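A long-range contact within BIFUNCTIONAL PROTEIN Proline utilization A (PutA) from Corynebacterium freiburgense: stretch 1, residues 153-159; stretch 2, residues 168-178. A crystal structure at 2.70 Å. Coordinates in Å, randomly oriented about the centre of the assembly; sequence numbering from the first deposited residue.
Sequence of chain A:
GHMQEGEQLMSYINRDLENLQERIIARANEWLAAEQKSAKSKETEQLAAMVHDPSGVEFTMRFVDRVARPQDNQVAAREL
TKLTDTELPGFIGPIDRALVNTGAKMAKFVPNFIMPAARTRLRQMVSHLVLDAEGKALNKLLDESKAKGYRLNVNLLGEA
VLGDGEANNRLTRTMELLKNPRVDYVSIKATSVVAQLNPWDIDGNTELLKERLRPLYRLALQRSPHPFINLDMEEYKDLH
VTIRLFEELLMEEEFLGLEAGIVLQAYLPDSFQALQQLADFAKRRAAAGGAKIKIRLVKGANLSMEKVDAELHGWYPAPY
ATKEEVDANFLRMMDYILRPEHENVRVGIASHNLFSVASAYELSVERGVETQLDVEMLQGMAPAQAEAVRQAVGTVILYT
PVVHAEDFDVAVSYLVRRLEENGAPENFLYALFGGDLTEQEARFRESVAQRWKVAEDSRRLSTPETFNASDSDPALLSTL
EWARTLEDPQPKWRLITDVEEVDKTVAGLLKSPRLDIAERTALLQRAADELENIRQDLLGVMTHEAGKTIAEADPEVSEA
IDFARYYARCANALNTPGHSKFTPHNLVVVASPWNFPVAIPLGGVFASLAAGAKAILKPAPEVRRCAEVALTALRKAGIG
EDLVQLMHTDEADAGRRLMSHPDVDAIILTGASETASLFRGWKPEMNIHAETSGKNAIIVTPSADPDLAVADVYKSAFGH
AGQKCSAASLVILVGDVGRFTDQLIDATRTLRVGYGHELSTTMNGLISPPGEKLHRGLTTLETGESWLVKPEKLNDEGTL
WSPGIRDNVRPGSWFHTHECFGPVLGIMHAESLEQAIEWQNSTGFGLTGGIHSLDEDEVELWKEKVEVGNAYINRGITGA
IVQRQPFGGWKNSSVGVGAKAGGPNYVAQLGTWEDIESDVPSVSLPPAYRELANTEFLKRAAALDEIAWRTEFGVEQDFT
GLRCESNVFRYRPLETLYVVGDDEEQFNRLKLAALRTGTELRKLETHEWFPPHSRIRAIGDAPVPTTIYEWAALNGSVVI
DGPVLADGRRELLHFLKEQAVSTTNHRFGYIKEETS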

# COMPACT_ATOMS: atom_id res chain seq x y z
N ASN A 153 -6.42 -2.27 35.65
CA ASN A 153 -5.87 -1.49 34.54
C ASN A 153 -7.05 -1.07 33.67
O ASN A 153 -7.63 -1.88 32.95
CB ASN A 153 -4.84 -2.31 33.75
CG ASN A 153 -4.34 -1.62 32.47
OD1 ASN A 153 -3.61 -2.21 31.68
ND2 ASN A 153 -4.71 -0.37 32.27
N VAL A 154 -7.43 0.20 33.77
CA VAL A 154 -8.55 0.72 33.01
C VAL A 154 -8.04 1.19 31.66
O VAL A 154 -7.12 2.02 31.57
CB VAL A 154 -9.26 1.83 33.79
CG1 VAL A 154 -10.47 2.34 33.04
CG2 VAL A 154 -9.69 1.28 35.14
N ASN A 155 -8.62 0.63 30.59
CA ASN A 155 -8.19 0.88 29.22
C ASN A 155 -9.41 1.27 28.40
O ASN A 155 -10.38 0.51 28.32
CB ASN A 155 -7.52 -0.39 28.65
CG ASN A 155 -6.98 -0.23 27.22
OD1 ASN A 155 -7.20 -1.10 26.38
ND2 ASN A 155 -6.27 0.85 26.95
N LEU A 156 -9.34 2.44 27.77
CA LEU A 156 -10.48 2.97 27.03
C LEU A 156 -10.43 2.49 25.58
O LEU A 156 -9.47 2.76 24.85
CB LEU A 156 -10.50 4.50 27.09
CG LEU A 156 -11.68 5.12 26.33
CD1 LEU A 156 -13.01 4.76 26.97
CD2 LEU A 156 -11.53 6.64 26.24
N LEU A 157 -11.46 1.75 25.17
CA LEU A 157 -11.60 1.30 23.79
C LEU A 157 -12.60 2.19 23.05
O LEU A 157 -13.33 2.99 23.65
CB LEU A 157 -12.05 -0.16 23.75
CG LEU A 157 -11.16 -1.14 24.53
CD1 LEU A 157 -11.77 -2.56 24.53
CD2 LEU A 157 -9.72 -1.15 24.03
N GLY A 158 -12.67 2.04 21.73
CA GLY A 158 -13.69 2.78 21.01
C GLY A 158 -13.45 2.81 19.51
O GLY A 158 -12.75 1.96 18.97
N GLU A 159 -14.08 3.80 18.88
CA GLU A 159 -14.03 4.00 17.43
C GLU A 159 -12.59 4.09 16.94
O GLU A 159 -11.72 4.62 17.63
CB GLU A 159 -14.80 5.29 17.07
CG GLU A 159 -15.64 5.30 15.77
CD GLU A 159 -16.48 6.58 15.60
OE1 GLU A 159 -16.12 7.65 16.17
OE2 GLU A 159 -17.51 6.53 14.91
N ASN A 168 -8.71 13.11 20.18
CA ASN A 168 -8.97 13.94 21.34
C ASN A 168 -9.94 13.26 22.29
O ASN A 168 -9.87 13.47 23.52
CB ASN A 168 -9.51 15.29 20.89
CG ASN A 168 -9.83 16.18 22.05
OD1 ASN A 168 -11.00 16.43 22.37
ND2 ASN A 168 -8.79 16.61 22.75
N ASN A 169 -10.86 12.46 21.74
CA ASN A 169 -11.82 11.73 22.56
C ASN A 169 -11.14 10.74 23.48
O ASN A 169 -11.37 10.77 24.69
CB ASN A 169 -12.83 11.03 21.66
CG ASN A 169 -14.01 11.90 21.39
OD1 ASN A 169 -14.06 13.06 21.82
ND2 ASN A 169 -14.97 11.36 20.66
N ARG A 170 -10.29 9.86 22.92
CA ARG A 170 -9.57 8.89 23.75
C ARG A 170 -8.82 9.60 24.87
O ARG A 170 -8.89 9.17 26.03
CB ARG A 170 -8.59 8.04 22.94
CG ARG A 170 -9.24 7.26 21.87
CD ARG A 170 -9.98 6.13 22.47
NE ARG A 170 -10.49 5.30 21.40
CZ ARG A 170 -9.92 4.16 21.09
NH1 ARG A 170 -8.86 3.78 21.80
NH2 ARG A 170 -10.39 3.43 20.09
N LEU A 171 -8.13 10.70 24.54
CA LEU A 171 -7.31 11.39 25.52
C LEU A 171 -8.17 12.06 26.59
O LEU A 171 -7.99 11.82 27.79
CB LEU A 171 -6.44 12.42 24.82
CG LEU A 171 -5.59 13.31 25.74
CD1 LEU A 171 -4.63 12.47 26.55
CD2 LEU A 171 -4.85 14.40 24.98
N THR A 172 -9.12 12.89 26.18
CA THR A 172 -9.88 13.63 27.18
C THR A 172 -10.68 12.67 28.06
O THR A 172 -10.84 12.90 29.27
CB THR A 172 -10.83 14.65 26.54
OG1 THR A 172 -11.72 13.98 25.66
CG2 THR A 172 -10.08 15.75 25.77
N ARG A 173 -11.18 11.59 27.46
CA ARG A 173 -11.98 10.63 28.23
C ARG A 173 -11.11 9.81 29.18
O ARG A 173 -11.57 9.43 30.27
CB ARG A 173 -12.75 9.72 27.28
CG ARG A 173 -13.84 10.42 26.50
CD ARG A 173 -14.58 9.48 25.57
NE ARG A 173 -15.60 10.23 24.83
CZ ARG A 173 -16.11 9.87 23.66
NH1 ARG A 173 -15.70 8.76 23.06
NH2 ARG A 173 -17.02 10.64 23.08
N THR A 174 -9.86 9.51 28.78
CA THR A 174 -8.91 8.88 29.69
C THR A 174 -8.54 9.82 30.82
O THR A 174 -8.42 9.40 31.97
CB THR A 174 -7.66 8.45 28.93
OG1 THR A 174 -8.00 7.39 28.03
CG2 THR A 174 -6.58 7.96 29.91
N MET A 175 -8.39 11.10 30.49
CA MET A 175 -8.16 12.12 31.51
C MET A 175 -9.29 12.13 32.52
O MET A 175 -9.05 12.26 33.73
CB MET A 175 -8.03 13.50 30.87
CG MET A 175 -6.74 13.71 30.11
SD MET A 175 -6.68 15.32 29.29
CE MET A 175 -6.64 16.47 30.65
N GLU A 176 -10.54 11.96 32.07
CA GLU A 176 -11.66 11.96 33.01
C GLU A 176 -11.59 10.78 33.98
O GLU A 176 -11.89 10.94 35.17
CB GLU A 176 -12.99 11.96 32.26
CG GLU A 176 -13.29 13.26 31.51
CD GLU A 176 -13.25 14.51 32.40
OE1 GLU A 176 -13.67 14.44 33.59
OE2 GLU A 176 -12.80 15.56 31.90
N LEU A 177 -11.17 9.60 33.50
CA LEU A 177 -11.05 8.44 34.38
C LEU A 177 -9.95 8.63 35.42
O LEU A 177 -10.09 8.19 36.57
CB LEU A 177 -10.78 7.19 33.55
CG LEU A 177 -11.86 6.66 32.61
CD1 LEU A 177 -11.13 5.96 31.48
CD2 LEU A 177 -12.80 5.71 33.29
N LEU A 178 -8.85 9.28 35.03
CA LEU A 178 -7.78 9.59 35.98
C LEU A 178 -8.20 10.65 37.01
O LEU A 178 -7.53 10.79 38.04
CB LEU A 178 -6.53 10.05 35.21
CG LEU A 178 -5.18 9.73 35.82
CD1 LEU A 178 -5.10 8.26 36.14
CD2 LEU A 178 -4.09 10.10 34.84

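A strand and a helix pack here nearly antiparallel, their N-to-C directions 152° apart and their axes 9.2 Å at closest approach. The contact is compact, with 373 Å² buried over both sides, and it divides into an apolar part along the strand and a polar part where the strand gives way to loop.

The strand follows the alternation rule. Val154 and Leu156 direct their CA-to-CB bonds toward the helix, while Asn155 directs its own away and has its amide satisfied by hydrogen bonds elsewhere in the structure. Leu156 gives up the most area of any residue in the contact. Its chi1 is t and its chi2 p, a common leucine rotamer, and in this pose CD2 of Leu156 packs against side-chain carbons about one turn apart, 3.5 Å from CB of Arg173 and 4.1 Å from CD of Arg170. Beside them, CB of Leu156 sits 3.9 Å from OG1 of Thr174. That hydroxyl can be tolerated against carbon because the m rotamer turns it back along its own helix, where OG1 of Thr174 donates to O of Arg170 at 2.8 Å.

One helical turn beyond Arg173, Leu177 points toward the strand in an m,t conformation, and its CD1 meets CG1 of Val154 at 4.0 Å. The beta-branched valine suits a strand position; its chi1 is t, and both residues are buried.

Arg170 works differently. Its CA-to-CB bond points sideways, but the chain bends, with m at chi1 and chi2 and t at chi3, and its guanidinium comes to the backbone around the end of the strand. There NH2 of Arg170 donates a hydrogen bond to O of Glu159 at 3.0 Å, with an angle of 141°, the acceptor lying near the guanidinium plane. NH2 of Arg170 is also 3.0 Å from O of Gly158. NH1 of Arg170 comes within 3.3 Å of O of Leu156, but the angle is too poor for a hydrogen bond. Over one face of the group lie C of Leu157 and N of Gly158, so the planar cation is laid against the main chain as well as bonded to it.

Gly158 is the residue that this backbone demands. At phi/psi of 165/-160 a CB would jam against the preceding carbonyl oxygen, and an ideal CB on Gly158 would also stand 3.5 Å from NE of Arg170. The design lesson is economical: a leucine set against arginine carbons, a valine–leucine pair, and a bent arginine bonded to one backbone carbonyl beside a glycine.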